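Local coordinates for aspartate--tRNA(Asp/Asn) ligase (Sulfolobus tokodaii, PDB 1WYD), which activates L-aspartate with ATP to Asp-AMP and transfers it to tRNA(Asp) and, with relaxed specificity, also to tRNA(Asn), as a class II synthetase, at residues B[298-303]-B[320-325]. Numbering follows the deposited sequence.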
ATOM      1  N   ASP B 298      10.107  31.454 -14.577  1.00 61.39           N
ATOM      2  CA  ASP B 298      11.190  30.738 -13.905  1.00 61.63           C
ATOM      3  C   ASP B 298      10.682  29.796 -12.833  1.00 61.57           C
ATOM      4  O   ASP B 298       9.590  29.952 -12.317  1.00 61.94           O
ATOM      5  CB  ASP B 298      12.188  31.712 -13.274  1.00 62.05           C
ATOM      6  CG  ASP B 298      12.811  32.656 -14.282  1.00 62.74           C
ATOM      7  OD1 ASP B 298      13.577  33.550 -13.858  1.00 63.89           O
ATOM      8  OD2 ASP B 298      12.579  32.593 -15.507  1.00 64.01           O
ATOM      9  N   ASP B 299      11.494  28.810 -12.497  1.00 61.87           N
ATOM     10  CA  ASP B 299      11.156  27.880 -11.433  1.00 61.41           C
ATOM     11  C   ASP B 299      11.310  28.562 -10.083  1.00 60.73           C
ATOM     12  O   ASP B 299      11.942  29.601  -9.985  1.00 60.98           O
ATOM     13  CB  ASP B 299      12.038  26.631 -11.530  1.00 61.58           C
ATOM     14  CG  ASP B 299      11.507  25.468 -10.691  1.00 62.84           C
ATOM     15  OD1 ASP B 299      10.404  25.562 -10.088  1.00 60.64           O
ATOM     16  OD2 ASP B 299      12.159  24.416 -10.565  1.00 65.19           O
ATOM     17  N   ILE B 300      10.705  27.990  -9.049  1.00 60.20           N
ATOM     18  CA  ILE B 300      10.854  28.487  -7.694  1.00 59.13           C
ATOM     19  C   ILE B 300      11.601  27.436  -6.871  1.00 59.16           C
ATOM     20  O   ILE B 300      11.014  26.500  -6.357  1.00 59.19           O
ATOM     21  CB  ILE B 300       9.469  28.848  -7.106  1.00 59.10           C
ATOM     22  CG1 ILE B 300       8.818  29.945  -7.946  1.00 58.55           C
ATOM     23  CG2 ILE B 300       9.569  29.281  -5.642  1.00 58.78           C
ATOM     24  CD1 ILE B 300       7.528  30.478  -7.382  1.00 59.18           C
ATOM     25  N   GLY B 301      12.911  27.607  -6.761  1.00 59.34           N
ATOM     26  CA  GLY B 301      13.753  26.662  -6.061  1.00 59.37           C
ATOM     27  C   GLY B 301      13.677  26.755  -4.550  1.00 59.16           C
ATOM     28  O   GLY B 301      13.050  27.673  -3.984  1.00 58.96           O
ATOM     29  N   THR B 302      14.335  25.792  -3.898  1.00 58.58           N
ATOM     30  CA  THR B 302      14.404  25.759  -2.443  1.00 57.74           C
ATOM     31  C   THR B 302      14.841  27.098  -1.883  1.00 57.83           C
ATOM     32  O   THR B 302      14.143  27.648  -1.001  1.00 57.39           O
ATOM     33  CB  THR B 302      15.332  24.655  -1.965  1.00 57.88           C
ATOM     34  OG1 THR B 302      14.792  23.399  -2.371  1.00 58.65           O
ATOM     35  CG2 THR B 302      15.344  24.584  -0.442  1.00 56.42           C
ATOM     36  N   PRO B 303      15.965  27.643  -2.389  1.00 57.85           N
ATOM     37  CA  PRO B 303      16.439  28.962  -1.939  1.00 57.99           C
ATOM     38  C   PRO B 303      15.285  29.966  -1.948  1.00 57.88           C
ATOM     39  O   PRO B 303      15.129  30.641  -0.930  1.00 58.43           O
ATOM     40  CB  PRO B 303      17.517  29.340  -2.964  1.00 58.24           C
ATOM     41  CG  PRO B 303      17.372  28.305  -4.109  1.00 58.67           C
ATOM     42  CD  PRO B 303      16.843  27.073  -3.431  1.00 58.03           C
ATOM     43  N   VAL B 320      -0.324  27.945  -6.129  1.00 49.90           N
ATOM     44  CA  VAL B 320      -1.301  27.642  -7.177  1.00 49.55           C
ATOM     45  C   VAL B 320      -1.072  28.385  -8.505  1.00 50.05           C
ATOM     46  O   VAL B 320      -0.296  29.342  -8.589  1.00 50.19           O
ATOM     47  CB  VAL B 320      -2.754  27.906  -6.670  1.00 49.70           C
ATOM     48  CG1 VAL B 320      -3.014  27.168  -5.375  1.00 48.60           C
ATOM     49  CG2 VAL B 320      -3.001  29.365  -6.498  1.00 48.19           C
ATOM     50  N   ASP B 321      -1.768  27.943  -9.540  1.00 50.49           N
ATOM     51  CA  ASP B 321      -1.758  28.617 -10.824  1.00 51.93           C
ATOM     52  C   ASP B 321      -0.340  28.834 -11.431  1.00 52.13           C
ATOM     53  O   ASP B 321      -0.008  29.952 -11.843  1.00 52.12           O
ATOM     54  CB  ASP B 321      -2.581  29.937 -10.758  1.00 52.11           C
ATOM     55  CG  ASP B 321      -4.058  29.709 -10.346  1.00 54.97           C
ATOM     56  OD1 ASP B 321      -4.777  30.676 -10.023  1.00 55.80           O
ATOM     57  OD2 ASP B 321      -4.602  28.591 -10.328  1.00 57.35           O
ATOM     58  N   TRP B 322       0.473  27.775 -11.530  1.00 51.85           N
ATOM     59  CA  TRP B 322       1.778  27.871 -12.242  1.00 51.92           C
ATOM     60  C   TRP B 322       1.672  28.149 -13.779  1.00 52.14           C
ATOM     61  O   TRP B 322       0.609  27.936 -14.376  1.00 51.76           O
ATOM     62  CB  TRP B 322       2.625  26.602 -11.993  1.00 51.54           C
ATOM     63  CG  TRP B 322       3.040  26.410 -10.546  1.00 51.28           C
ATOM     64  CD1 TRP B 322       2.239  26.039  -9.519  1.00 50.25           C
ATOM     65  CD2 TRP B 322       4.354  26.584  -9.987  1.00 50.50           C
ATOM     66  NE1 TRP B 322       2.959  25.974  -8.351  1.00 52.05           N
ATOM     67  CE2 TRP B 322       4.260  26.310  -8.606  1.00 50.16           C
ATOM     68  CE3 TRP B 322       5.606  26.952 -10.515  1.00 49.81           C
ATOM     69  CZ2 TRP B 322       5.360  26.375  -7.739  1.00 51.62           C
ATOM     70  CZ3 TRP B 322       6.706  27.022  -9.656  1.00 51.12           C
ATOM     71  CH2 TRP B 322       6.572  26.730  -8.274  1.00 51.10           C
ATOM     72  N   PRO B 323       2.750  28.620 -14.429  1.00 52.54           N
ATOM     73  CA  PRO B 323       2.783  28.661 -15.906  1.00 52.91           C
ATOM     74  C   PRO B 323       2.601  27.293 -16.553  1.00 53.19           C
ATOM     75  O   PRO B 323       3.219  26.305 -16.119  1.00 53.56           O
ATOM     76  CB  PRO B 323       4.179  29.203 -16.234  1.00 52.41           C
ATOM     77  CG  PRO B 323       4.936  29.181 -14.953  1.00 52.56           C
ATOM     78  CD  PRO B 323       3.969  29.196 -13.841  1.00 52.14           C
ATOM     79  N   SER B 324       1.755  27.257 -17.578  1.00 53.33           N
ATOM     80  CA  SER B 324       1.433  26.046 -18.313  1.00 54.23           C
ATOM     81  C   SER B 324       2.685  25.445 -18.884  1.00 54.80           C
ATOM     82  O   SER B 324       2.806  24.242 -19.031  1.00 55.31           O
ATOM     83  CB  SER B 324       0.490  26.373 -19.470  1.00 54.58           C
ATOM     84  OG  SER B 324      -0.599  27.156 -19.012  1.00 55.20           O
ATOM     85  N   ASP B 325       3.633  26.311 -19.187  1.00 55.55           N
ATOM     86  CA  ASP B 325       4.843  25.937 -19.887  1.00 56.16           C
ATOM     87  C   ASP B 325       5.793  25.139 -18.978  1.00 54.60           C
ATOM     88  O   ASP B 325       6.715  24.496 -19.463  1.00 55.03           O
ATOM     89  CB  ASP B 325       5.473  27.226 -20.460  1.00 57.76           C
ATOM     90  CG  ASP B 325       4.383  28.253 -20.953  1.00 62.51           C
ATOM     91  OD1 ASP B 325       3.600  28.828 -20.115  1.00 63.68           O
ATOM     92  OD2 ASP B 325       4.231  28.523 -22.176  1.00 66.70           O
TER
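In the class II synthetase catalytic domain, Trp-322 lies in the loop after strand 316-320 and reaches Ile-300 and Asp-299, in the loop leading into helix 302-312. The far end of the indole makes the contact. Its CH2 lies 3.8 Å from CB of Ile-300 and 3.9 Å from CG1 of the same residue. Ile-300 approaches the six-membered ring obliquely. Its CG1 lies beside the backbone N (chi1 -61°), which brings that branch and CD1 to the ring. The contact sets these two loops together at the eight-stranded mixed sheet, with Ala-283 and Ile-284 of helix 280-289 and Leu-305 and Leu-308 also packed on Ile-300. Tyr-280 touches both Ile-300 and the indole. OD1 of Asp-299 stands 4.0 Å from CZ3 of Trp-322, with carboxylate and ring planes 66° apart. The same OD1 accepts a bent hydrogen bond from N of Ile-300 at 2.7 Å, met from above the carboxylate plane. Trp-322 NE1 donates to Ile-319 O, and Arg-327 makes a cation-pi contact with the indole. With an alanine in its place, Ile-300 would probably lose the indole at its CB and CG1, and Ile-319 O this donor. The Trp-322 side chain is about 7 Å from that of Glu-352, a predicted ATP and magnesium ligand.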